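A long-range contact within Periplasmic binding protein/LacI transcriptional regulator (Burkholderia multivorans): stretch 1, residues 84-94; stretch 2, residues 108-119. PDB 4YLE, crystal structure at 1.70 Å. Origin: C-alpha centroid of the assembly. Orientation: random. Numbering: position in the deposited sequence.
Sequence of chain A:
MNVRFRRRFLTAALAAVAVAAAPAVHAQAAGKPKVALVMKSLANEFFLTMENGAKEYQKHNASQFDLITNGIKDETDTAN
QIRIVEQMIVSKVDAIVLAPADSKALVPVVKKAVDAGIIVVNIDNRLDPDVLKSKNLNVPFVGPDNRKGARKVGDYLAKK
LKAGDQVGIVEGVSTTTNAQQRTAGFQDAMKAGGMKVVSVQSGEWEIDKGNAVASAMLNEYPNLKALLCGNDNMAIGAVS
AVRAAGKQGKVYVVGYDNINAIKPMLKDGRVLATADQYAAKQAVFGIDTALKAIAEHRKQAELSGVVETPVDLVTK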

# COMPACT_ATOMS: atom_id res chain seq x y z
N ILE A 84 2.17 -10.03 -15.87
CA ILE A 84 1.20 -10.88 -15.21
C ILE A 84 -0.20 -10.55 -15.71
O ILE A 84 -0.97 -11.46 -16.03
CB ILE A 84 1.30 -10.71 -13.70
CG1 ILE A 84 2.60 -11.37 -13.23
CG2 ILE A 84 0.13 -11.37 -13.00
CD1 ILE A 84 3.02 -11.00 -11.85
N VAL A 85 -0.53 -9.27 -15.80
CA VAL A 85 -1.86 -8.88 -16.25
C VAL A 85 -2.07 -9.35 -17.70
O VAL A 85 -3.12 -9.90 -18.02
CB VAL A 85 -2.08 -7.37 -16.13
CG1 VAL A 85 -3.49 -6.99 -16.58
CG2 VAL A 85 -1.87 -6.92 -14.66
N GLU A 86 -1.07 -9.17 -18.56
CA GLU A 86 -1.18 -9.66 -19.94
C GLU A 86 -1.43 -11.17 -19.99
O GLU A 86 -2.26 -11.65 -20.77
CB GLU A 86 0.07 -9.29 -20.75
CG GLU A 86 0.18 -7.77 -20.89
CD GLU A 86 1.17 -7.30 -21.93
OE1 GLU A 86 2.34 -7.77 -21.92
OE2 GLU A 86 0.77 -6.44 -22.75
N GLN A 87 -0.77 -11.90 -19.10
CA GLN A 87 -0.94 -13.35 -19.01
C GLN A 87 -2.35 -13.70 -18.49
O GLN A 87 -2.92 -14.74 -18.84
CB GLN A 87 0.16 -13.93 -18.11
CG GLN A 87 -0.03 -15.36 -17.61
CD GLN A 87 0.89 -15.66 -16.42
OE1 GLN A 87 1.98 -15.08 -16.29
NE2 GLN A 87 0.44 -16.55 -15.53
N MSE A 88 -2.91 -12.82 -17.66
CA MSE A 88 -4.28 -13.01 -17.19
C MSE A 88 -5.27 -12.75 -18.33
O MSE A 88 -6.35 -13.35 -18.37
CB MSE A 88 -4.58 -12.08 -16.00
CG MSE A 88 -3.83 -12.43 -14.73
SE MSE A 88 -4.06 -14.29 -14.11
CE MSE A 88 -2.36 -15.07 -14.70
N ILE A 89 -4.92 -11.86 -19.25
CA ILE A 89 -5.82 -11.55 -20.37
C ILE A 89 -5.86 -12.72 -21.35
O ILE A 89 -6.91 -12.99 -21.94
CB ILE A 89 -5.41 -10.25 -21.11
CG1 ILE A 89 -5.51 -9.05 -20.16
CG2 ILE A 89 -6.30 -10.01 -22.32
CD1 ILE A 89 -5.06 -7.71 -20.71
N VAL A 90 -4.75 -13.44 -21.51
CA VAL A 90 -4.75 -14.58 -22.43
C VAL A 90 -5.52 -15.76 -21.83
O VAL A 90 -6.21 -16.48 -22.54
CB VAL A 90 -3.31 -15.03 -22.81
CG1 VAL A 90 -2.56 -13.90 -23.49
CG2 VAL A 90 -2.54 -15.51 -21.61
N SER A 91 -5.42 -15.95 -20.52
CA SER A 91 -6.15 -17.02 -19.85
C SER A 91 -7.65 -16.75 -19.78
O SER A 91 -8.39 -17.53 -19.19
CB SER A 91 -5.60 -17.24 -18.44
OG SER A 91 -4.28 -17.74 -18.48
N LYS A 92 -8.09 -15.62 -20.33
CA LYS A 92 -9.51 -15.27 -20.38
C LYS A 92 -10.16 -15.33 -18.99
O LYS A 92 -11.26 -15.86 -18.84
CB LYS A 92 -10.27 -16.20 -21.34
CG LYS A 92 -9.75 -16.21 -22.77
CD LYS A 92 -10.31 -15.05 -23.58
CE LYS A 92 -10.14 -15.28 -25.07
NZ LYS A 92 -10.28 -14.01 -25.85
N VAL A 93 -9.50 -14.81 -17.97
CA VAL A 93 -10.18 -14.64 -16.69
C VAL A 93 -11.35 -13.70 -16.90
O VAL A 93 -11.38 -12.94 -17.88
CB VAL A 93 -9.25 -14.08 -15.58
CG1 VAL A 93 -8.11 -15.06 -15.28
CG2 VAL A 93 -8.69 -12.70 -15.99
N ASP A 94 -12.31 -13.73 -15.98
CA ASP A 94 -13.50 -12.90 -16.06
C ASP A 94 -13.36 -11.57 -15.34
O ASP A 94 -14.06 -10.60 -15.65
CB ASP A 94 -14.68 -13.67 -15.50
CG ASP A 94 -14.91 -14.95 -16.27
OD1 ASP A 94 -15.28 -14.87 -17.47
OD2 ASP A 94 -14.67 -16.02 -15.68
N PRO A 108 -2.19 1.25 -19.26
CA PRO A 108 -2.40 0.70 -20.61
C PRO A 108 -2.89 -0.75 -20.64
O PRO A 108 -3.78 -1.10 -21.44
CB PRO A 108 -1.00 0.82 -21.25
CG PRO A 108 -0.41 2.01 -20.58
CD PRO A 108 -0.87 1.89 -19.13
N VAL A 109 -2.36 -1.59 -19.76
CA VAL A 109 -2.71 -2.99 -19.79
C VAL A 109 -4.10 -3.18 -19.15
O VAL A 109 -4.83 -4.10 -19.51
CB VAL A 109 -1.64 -3.87 -19.09
CG1 VAL A 109 -1.62 -3.63 -17.58
CG2 VAL A 109 -1.87 -5.35 -19.42
N VAL A 110 -4.46 -2.31 -18.21
CA VAL A 110 -5.84 -2.31 -17.71
C VAL A 110 -6.79 -2.02 -18.85
O VAL A 110 -7.81 -2.69 -19.00
CB VAL A 110 -6.07 -1.27 -16.59
CG1 VAL A 110 -7.56 -1.08 -16.31
CG2 VAL A 110 -5.32 -1.66 -15.32
N LYS A 111 -6.47 -1.00 -19.65
CA LYS A 111 -7.30 -0.69 -20.82
C LYS A 111 -7.44 -1.93 -21.72
O LYS A 111 -8.54 -2.28 -22.14
CB LYS A 111 -6.69 0.47 -21.61
N LYS A 112 -6.32 -2.59 -21.98
CA LYS A 112 -6.27 -3.83 -22.76
C LYS A 112 -7.25 -4.86 -22.21
O LYS A 112 -8.04 -5.44 -22.95
CB LYS A 112 -4.84 -4.38 -22.74
CG LYS A 112 -4.54 -5.61 -23.60
CD LYS A 112 -3.01 -5.84 -23.64
CE LYS A 112 -2.61 -7.32 -23.58
NZ LYS A 112 -3.10 -8.09 -24.76
N ALA A 113 -7.20 -5.05 -20.89
CA ALA A 113 -8.09 -5.98 -20.22
C ALA A 113 -9.54 -5.58 -20.37
O ALA A 113 -10.40 -6.41 -20.66
CB ALA A 113 -7.71 -6.07 -18.72
N VAL A 114 -9.84 -4.30 -20.19
CA VAL A 114 -11.23 -3.86 -20.20
C VAL A 114 -11.79 -3.99 -21.61
O VAL A 114 -12.92 -4.45 -21.79
CB VAL A 114 -11.36 -2.42 -19.67
CG1 VAL A 114 -12.70 -1.80 -20.05
CG2 VAL A 114 -11.23 -2.44 -18.15
N ASP A 115 -10.98 -3.62 -22.60
CA ASP A 115 -11.39 -3.74 -23.99
C ASP A 115 -11.63 -5.21 -24.39
O ASP A 115 -12.35 -5.49 -25.36
CB ASP A 115 -10.34 -3.09 -24.91
CG ASP A 115 -10.34 -1.56 -24.84
OD1 ASP A 115 -11.34 -0.97 -24.36
OD2 ASP A 115 -9.35 -0.94 -25.28
N ALA A 116 -11.04 -6.14 -23.64
CA ALA A 116 -11.21 -7.57 -23.90
C ALA A 116 -12.37 -8.16 -23.09
O ALA A 116 -12.53 -9.39 -23.01
CB ALA A 116 -9.93 -8.32 -23.61
N GLY A 117 -13.15 -7.29 -22.46
CA GLY A 117 -14.37 -7.71 -21.80
C GLY A 117 -14.17 -8.18 -20.37
O GLY A 117 -15.09 -8.74 -19.77
N ILE A 118 -12.98 -7.96 -19.83
CA ILE A 118 -12.69 -8.33 -18.45
C ILE A 118 -13.09 -7.19 -17.52
O ILE A 118 -12.87 -6.03 -17.83
CB ILE A 118 -11.19 -8.68 -18.27
CG1 ILE A 118 -10.81 -9.83 -19.22
CG2 ILE A 118 -10.86 -9.02 -16.83
CD1 ILE A 118 -9.33 -10.18 -19.22
N ILE A 119 -13.68 -7.53 -16.37
CA ILE A 119 -13.99 -6.53 -15.37
C ILE A 119 -12.70 -6.31 -14.57
O ILE A 119 -12.10 -7.26 -14.11
CB ILE A 119 -15.17 -6.99 -14.45
CG1 ILE A 119 -16.46 -7.11 -15.28
CG2 ILE A 119 -15.40 -6.03 -13.25
CD1 ILE A 119 -16.92 -5.80 -15.93
O HOH W 1 -2.03 -10.38 -23.35
O HOH W 2 -15.94 -10.35 -17.58

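How do the two helices lie against each other? Helix 84-90 and helix 108-115 run almost parallel, with 8° between their directions and axes that come within 9.8 Å. Contact is made by side chains facing across the gap: Val 85 and Ile 89 from the first helix point toward the second, and Val 109 and Lys 112 point back. The chains draw closer along the way, from 6.8 Å between the CA atoms of Glu 86 and Val 109 to 5.2 Å between those of Asp 94 and Ile 118.

Which bump fills the main hollow? Ile 89 does, with 99 Å² covered by the other stretch, the largest share of any residue here. In its m, t rotamer it extends CD1 into a pocket bounded by Val 109, Lys 112 and Ala 113. CD1 of Ile 89 lies 3.4 Å from the backbone N of Ala 113, 3.7 Å from CB of Ala 113 and 3.6 Å from CG of Lys 112. The small side chain of Ala 113 leaves the methyl room to approach the helix backbone, while the aliphatic part of Lys 112 supplies one wall. Earlier along the helices, CG2 of Val 109 fits beside Val 85 and Glu 86, 3.7 Å from CG1 of Val 85 and 3.5 Å from CG of Glu 86.

What does the second stretch send back? After its helix, Ile 118 fills the space between Ile 89 and Val 93. Its CB points sideways, but its m, t side chain reaches across, placing CD1 of Ile 118 3.9 Å from CA of Ile 89 and 4.1 Å from CG2 of Val 93. CG1 of Ile 118 packs 3.4 Å from O of Val 93. Branched, apolar residues suit this largely buried corner. Gly 117, just before Ile 118, has phi near 86°, where a CB would be jammed against the carbonyl O of the preceding residue.

Where do polar atoms join the stretches? The one direct hydrogen bond runs from N of Ile 119 to O of Asp 94, 3.2 Å long and nearly straight at 169°. It uses backbone atoms only; the side chain of Asp 94 starts away from stretch 2, and its OD2 is hydrogen-bonded elsewhere in the structure. A water donates to the same O of Asp 94, at 2.7 Å from the water oxygen, and to O of Gly 117, at 2.8 Å. Another water donates to O of Glu 86 and accepts from NZ of Lys 112, so Lys 112 serves both the apolar pocket and this polar bridge.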